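Long-range contacts in glycoside hydrolase family protein (PDB 6Q2F), which probably hydrolyses alpha-L-rhamnosidic bonds, releasing terminal rhamnose from glycosides: residues A[181-186]-A[244-249]; A[274-279]-A[369-374]. All coordinates share one frame; numbering follows the deposited sequence.

Contact 1 of 2, residues A[181-186]-A[244-249]; sequences QTLHPP and DIAGGV
Ile-245 sits at the tip of a tight turn and lays its side chain against two residues of another loop, Thr-182 and Leu-183. Its CG1 lies in the crowded position between the backbone N and the carbonyl carbon (chi1 57°), and CD1 runs on from there in an extended chain, so that the whole CG1-CD1 arm is directed at the 181-186 segment. Leu-183 crosses this arm at about a right angle. Its CD2 branch does the touching, 3.7 Å from Ile-245 CG1, and the same methyl also meets the side chain of the next residue of the turn, with Leu-183 CD2 3.9 Å from Ala-246 CB. Thr-182 comes in obliquely. Its hydroxyl occupies the crowded position too (chi1 51°), which brings Thr-182 OG1 to 3.7 Å from Ile-245 CG1, a van der Waals contact with a methylene.

The turn is a type I beta turn, closed by Gly-247 N donating to Asp-244 O at 3.1 Å, and it carries an Asx turn as well: Ala-246 N donates to Asp-244 OD1 at 2.9 Å, reaching that oxygen from 54° above the carboxylate plane. Between the loops the direct contacts are van der Waals, and a water adds a polar link, donating to Thr-182 O at 3.0 Å and, weakly, to Asp-244 OD1 at 3.4 Å.

This is surface packing of two irregular loops. The first lies in the loop between strands 164-165 and 206-217, and its Gln-181 NE2 is hydrogen-bonded to Trp-155 O on strand 151-160; the second leads into strand 249-251, where Val-249 pairs with Val-368 at the edge of a four-stranded antiparallel sheet.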
loop_
_atom_site.group_PDB
_atom_site.type_symbol
_atom_site.label_atom_id
_atom_site.label_comp_id
_atom_site.label_asym_id
_atom_site.label_seq_id
_atom_site.Cartn_x
_atom_site.Cartn_y
_atom_site.Cartn_z
ATOM N N GLN A 181 24.472 0.353 -15.673
ATOM C CA GLN A 181 25.801 0.375 -16.248
ATOM C C GLN A 181 26.886 0.599 -15.213
ATOM O O GLN A 181 27.085 -0.190 -14.334
ATOM C CB GLN A 181 25.908 1.284 -17.467
ATOM C CG GLN A 181 25.130 0.830 -18.678
ATOM C CD GLN A 181 25.749 -0.352 -19.374
ATOM O OE1 GLN A 181 25.984 -1.348 -18.784
ATOM N NE2 GLN A 181 26.037 -0.206 -20.627
ATOM N N THR A 182 27.606 1.693 -15.370
ATOM C CA THR A 182 28.673 2.066 -14.469
ATOM C C THR A 182 28.273 2.871 -13.245
ATOM O O THR A 182 29.100 3.143 -12.438
ATOM C CB THR A 182 29.739 2.916 -15.189
ATOM O OG1 THR A 182 29.114 3.983 -15.871
ATOM C CG2 THR A 182 30.462 2.132 -16.174
ATOM N N LEU A 183 27.019 3.251 -13.117
ATOM C CA LEU A 183 26.589 4.098 -12.011
ATOM C C LEU A 183 26.752 3.393 -10.668
ATOM O O LEU A 183 26.457 2.205 -10.524
ATOM C CB LEU A 183 25.127 4.516 -12.205
ATOM C CG LEU A 183 24.876 5.435 -13.399
ATOM C CD1 LEU A 183 23.438 5.941 -13.375
ATOM C CD2 LEU A 183 25.870 6.600 -13.367
ATOM N N HIS A 184 27.191 4.147 -9.675
ATOM C CA HIS A 184 27.281 3.677 -8.302
ATOM C C HIS A 184 25.968 3.919 -7.578
ATOM O O HIS A 184 25.112 4.673 -8.045
ATOM C CB HIS A 184 28.438 4.387 -7.594
ATOM C CG HIS A 184 29.775 4.064 -8.176
ATOM N ND1 HIS A 184 30.488 2.940 -7.817
ATOM C CD2 HIS A 184 30.511 4.693 -9.122
ATOM C CE1 HIS A 184 31.612 2.898 -8.512
ATOM N NE2 HIS A 184 31.649 3.951 -9.310
ATOM N N PRO A 185 25.767 3.289 -6.421
ATOM C CA PRO A 185 24.641 3.669 -5.562
ATOM C C PRO A 185 24.876 5.050 -4.978
ATOM O O PRO A 185 26.024 5.510 -4.915
ATOM C CB PRO A 185 24.630 2.582 -4.467
ATOM C CG PRO A 185 25.572 1.487 -4.987
ATOM C CD PRO A 185 26.559 2.197 -5.829
ATOM N N PRO A 186 23.830 5.752 -4.550
ATOM C CA PRO A 186 23.982 7.167 -4.183
ATOM C C PRO A 186 24.688 7.372 -2.845
ATOM O O PRO A 186 24.888 6.447 -2.056
ATOM C CB PRO A 186 22.537 7.669 -4.112
ATOM C CG PRO A 186 21.745 6.455 -3.760
ATOM C CD PRO A 186 22.426 5.306 -4.454
ATOM N N ASP A 244 32.498 7.596 -18.543
ATOM C CA ASP A 244 31.877 7.885 -17.252
ATOM C C ASP A 244 30.650 8.766 -17.473
ATOM O O ASP A 244 30.761 9.992 -17.569
ATOM C CB ASP A 244 32.879 8.560 -16.321
ATOM C CG ASP A 244 32.290 8.869 -14.956
ATOM O OD1 ASP A 244 31.193 8.350 -14.651
ATOM O OD2 ASP A 244 32.924 9.627 -14.184
ATOM N N ILE A 245 29.472 8.136 -17.518
ATOM C CA ILE A 245 28.220 8.875 -17.651
ATOM C C ILE A 245 27.878 9.689 -16.410
ATOM O O ILE A 245 26.999 10.555 -16.475
ATOM C CB ILE A 245 27.057 7.915 -17.980
ATOM C CG1 ILE A 245 26.935 6.832 -16.907
ATOM C CG2 ILE A 245 27.250 7.290 -19.355
ATOM C CD1 ILE A 245 25.986 5.719 -17.276
ATOM N N ALA A 246 28.534 9.429 -15.280
ATOM C CA ALA A 246 28.367 10.256 -14.090
ATOM C C ALA A 246 29.337 11.430 -14.033
ATOM O O ALA A 246 29.180 12.301 -13.175
ATOM C CB ALA A 246 28.536 9.410 -12.824
ATOM N N GLY A 247 30.335 11.474 -14.911
ATOM C CA GLY A 247 31.314 12.541 -14.877
ATOM C C GLY A 247 31.375 13.332 -16.163
ATOM O O GLY A 247 31.848 12.833 -17.188
ATOM N N GLY A 248 30.905 14.575 -16.120
ATOM C CA GLY A 248 30.888 15.403 -17.305
ATOM C C GLY A 248 31.352 16.816 -17.042
ATOM O O GLY A 248 32.536 17.048 -16.782
ATOM N N VAL A 249 30.432 17.770 -17.108
ATOM C CA VAL A 249 30.751 19.178 -16.937
ATOM C C VAL A 249 29.854 19.755 -15.853
ATOM O O VAL A 249 28.709 19.332 -15.680
ATOM C CB VAL A 249 30.580 19.967 -18.249
ATOM C CG1 VAL A 249 31.486 19.402 -19.313
ATOM C CG2 VAL A 249 29.127 19.913 -18.717
HETATM O O HOH W 1 29.869 6.050 -12.588
#

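Contact 2 of 2, residues A[274-279]-A[369-374]; sequences ATVFVP and GQFELH
Phe-277 O is gripped by two backbone N-H groups. Gln-370 N donates to Phe-277 O on a lone pair at 3.1 Å with a nearly straight bond (164°), while Gly-369 N lies nearer to the same oxygen, at 2.8 Å, but its bond is bent to 126° and weak. Two consecutive residues facing one is a classic beta bulge, here at the end of an antiparallel pair made by strands 268-277 and 366-374. Beyond it the pairing is regular: Gln-370 O takes the Phe-277 N-H from above its carbonyl plane, and Thr-275 and Glu-372 exchange two bonds, each 2.8 Å between the N of one and the O of the other.

The two faces differ. On one, Val-276 and Phe-371 lie side by side pointing the same way, Val-276 CG2 3.5 Å from Phe-371 CD1, and Leu-373 CD2 rests on Ala-274 CB. This apolar face packs on strands 260-265 and 327-331 through Leu-263 and Leu-330, as between the two layers of a beta sandwich. On the other, Gln-370 has its CG anti to the backbone N (chi1 -178°) and stays extended beyond it, crossing Thr-275 obliquely with OE1 3.6 Å from Thr-275 CG2. Gln-370 NE2 donates to Glu-372 OE1 at 3.2 Å, with the acceptor almost in the amide plane. An alanine here would remove this amide and would probably leave the Glu-372 carboxylate less well fixed and the Thr-275 methyl less covered. Thr-275 OG1 is hydrogen-bonded to Thr-317 OG1 on the next strand, and it meets the edge of the His-374 ring, lying 3.5 Å from His-374 NE2.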
loop_
_atom_site.group_PDB
_atom_site.type_symbol
_atom_site.label_atom_id
_atom_site.label_comp_id
_atom_site.label_asym_id
_atom_site.label_seq_id
_atom_site.Cartn_x
_atom_site.Cartn_y
_atom_site.Cartn_z
ATOM N N ALA A 274 18.641 11.684 -28.140
ATOM C CA ALA A 274 19.551 12.208 -27.166
ATOM C C ALA A 274 19.507 11.465 -25.851
ATOM O O ALA A 274 18.472 11.076 -25.407
ATOM C CB ALA A 274 19.205 13.642 -26.916
ATOM N N THR A 275 20.646 11.318 -25.208
ATOM C CA THR A 275 20.720 10.703 -23.891
ATOM C C THR A 275 21.317 11.705 -22.911
ATOM O O THR A 275 22.331 12.347 -23.214
ATOM C CB THR A 275 21.555 9.414 -23.917
ATOM O OG1 THR A 275 21.000 8.507 -24.874
ATOM C CG2 THR A 275 21.552 8.758 -22.551
ATOM N N VAL A 276 20.692 11.841 -21.742
ATOM C CA VAL A 276 21.138 12.770 -20.713
ATOM C C VAL A 276 21.230 12.036 -19.382
ATOM O O VAL A 276 20.392 11.182 -19.078
ATOM C CB VAL A 276 20.184 13.979 -20.607
ATOM C CG1 VAL A 276 20.555 14.853 -19.435
ATOM C CG2 VAL A 276 20.223 14.786 -21.887
ATOM N N PHE A 277 22.251 12.359 -18.588
ATOM C CA PHE A 277 22.250 11.970 -17.184
ATOM C C PHE A 277 22.811 13.093 -16.327
ATOM O O PHE A 277 23.895 13.621 -16.599
ATOM C CB PHE A 277 23.039 10.684 -16.929
ATOM C CG PHE A 277 22.991 10.238 -15.495
ATOM C CD1 PHE A 277 21.785 9.881 -14.907
ATOM C CD2 PHE A 277 24.144 10.186 -14.730
ATOM C CE1 PHE A 277 21.734 9.474 -13.578
ATOM C CE2 PHE A 277 24.103 9.784 -13.404
ATOM C CZ PHE A 277 22.899 9.424 -12.826
ATOM N N VAL A 278 22.055 13.448 -15.294
ATOM C CA VAL A 278 22.437 14.398 -14.262
ATOM C C VAL A 278 22.586 13.611 -12.962
ATOM O O VAL A 278 21.583 13.122 -12.422
ATOM C CB VAL A 278 21.396 15.516 -14.117
ATOM C CG1 VAL A 278 21.783 16.470 -12.979
ATOM C CG2 VAL A 278 21.232 16.254 -15.433
ATOM N N PRO A 279 23.801 13.436 -12.444
ATOM C CA PRO A 279 23.967 12.688 -11.191
ATOM C C PRO A 279 23.157 13.311 -10.068
ATOM O O PRO A 279 22.839 14.501 -10.091
ATOM C CB PRO A 279 25.471 12.788 -10.919
ATOM C CG PRO A 279 26.074 12.986 -12.266
ATOM C CD PRO A 279 25.088 13.802 -13.053
ATOM N N GLY A 369 26.460 14.779 -16.180
ATOM C CA GLY A 369 27.408 13.708 -16.412
ATOM C C GLY A 369 27.461 13.219 -17.847
ATOM O O GLY A 369 28.538 12.909 -18.357
ATOM N N GLN A 370 26.311 13.140 -18.508
ATOM C CA GLN A 370 26.238 12.689 -19.887
ATOM C C GLN A 370 25.243 13.548 -20.648
ATOM O O GLN A 370 24.159 13.856 -20.142
ATOM C CB GLN A 370 25.812 11.217 -19.976
ATOM C CG GLN A 370 25.757 10.671 -21.400
ATOM C CD GLN A 370 25.192 9.262 -21.457
ATOM O OE1 GLN A 370 24.489 8.837 -20.553
ATOM N NE2 GLN A 370 25.507 8.532 -22.519
ATOM N N PHE A 371 25.615 13.918 -21.872
ATOM C CA PHE A 371 24.701 14.606 -22.782
ATOM C C PHE A 371 25.155 14.240 -24.190
ATOM O O PHE A 371 26.109 14.829 -24.709
ATOM C CB PHE A 371 24.706 16.113 -22.557
ATOM C CG PHE A 371 23.720 16.859 -23.412
ATOM C CD1 PHE A 371 22.643 16.206 -23.997
ATOM C CD2 PHE A 371 23.872 18.213 -23.636
ATOM C CE1 PHE A 371 21.734 16.892 -24.785
ATOM C CE2 PHE A 371 22.964 18.905 -24.427
ATOM C CZ PHE A 371 21.898 18.242 -25.002
ATOM N N GLU A 372 24.472 13.273 -24.794
ATOM C CA GLU A 372 24.915 12.641 -26.029
ATOM C C GLU A 372 23.822 12.753 -27.080
ATOM O O GLU A 372 22.676 12.365 -26.830
ATOM C CB GLU A 372 25.265 11.171 -25.774
ATOM C CG GLU A 372 25.924 10.450 -26.933
ATOM C CD GLU A 372 26.592 9.157 -26.487
ATOM O OE1 GLU A 372 26.937 9.051 -25.283
ATOM O OE2 GLU A 372 26.777 8.255 -27.338
ATOM N N LEU A 373 24.177 13.280 -28.246
ATOM C CA LEU A 373 23.268 13.346 -29.381
ATOM C C LEU A 373 23.580 12.206 -30.348
ATOM O O LEU A 373 24.746 11.859 -30.558
ATOM C CB LEU A 373 23.379 14.695 -30.095
ATOM C CG LEU A 373 23.244 15.939 -29.209
ATOM C CD1 LEU A 373 23.301 17.211 -30.034
ATOM C CD2 LEU A 373 21.962 15.896 -28.400
ATOM N N HIS A 374 22.533 11.633 -30.936
ATOM C CA HIS A 374 22.654 10.474 -31.813
ATOM C C HIS A 374 22.102 10.791 -33.196
ATOM O O HIS A 374 21.022 11.380 -33.319
ATOM C CB HIS A 374 21.911 9.270 -31.230
ATOM C CG HIS A 374 22.451 8.801 -29.916
ATOM N ND1 HIS A 374 23.544 7.967 -29.819
ATOM C CD2 HIS A 374 22.044 9.039 -28.646
ATOM C CE1 HIS A 374 23.793 7.715 -28.546
ATOM N NE2 HIS A 374 22.896 8.350 -27.814
#

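Overall arrangement
From the N terminus, contact 1 comes first: its 181-186 segment is met by the 244-249 segment, closing a loop that includes strands 206-217 and 226-228. Contact 2 follows in series, neither nesting in contact 1 nor crossing it, and closes a longer loop from 274-279 to 369-374 that includes strands 293-297 and 316-325. Their centres are about 11 Å apart, and they touch: Leu-183 CD1 packs on Phe-277 CZ, and Ile-245 CG2 on Gln-370 OE1. The loops of contact 1 therefore lie against the Phe-277 and Gln-370 side of the four-stranded sheet, whose other face meets the six-stranded sheet.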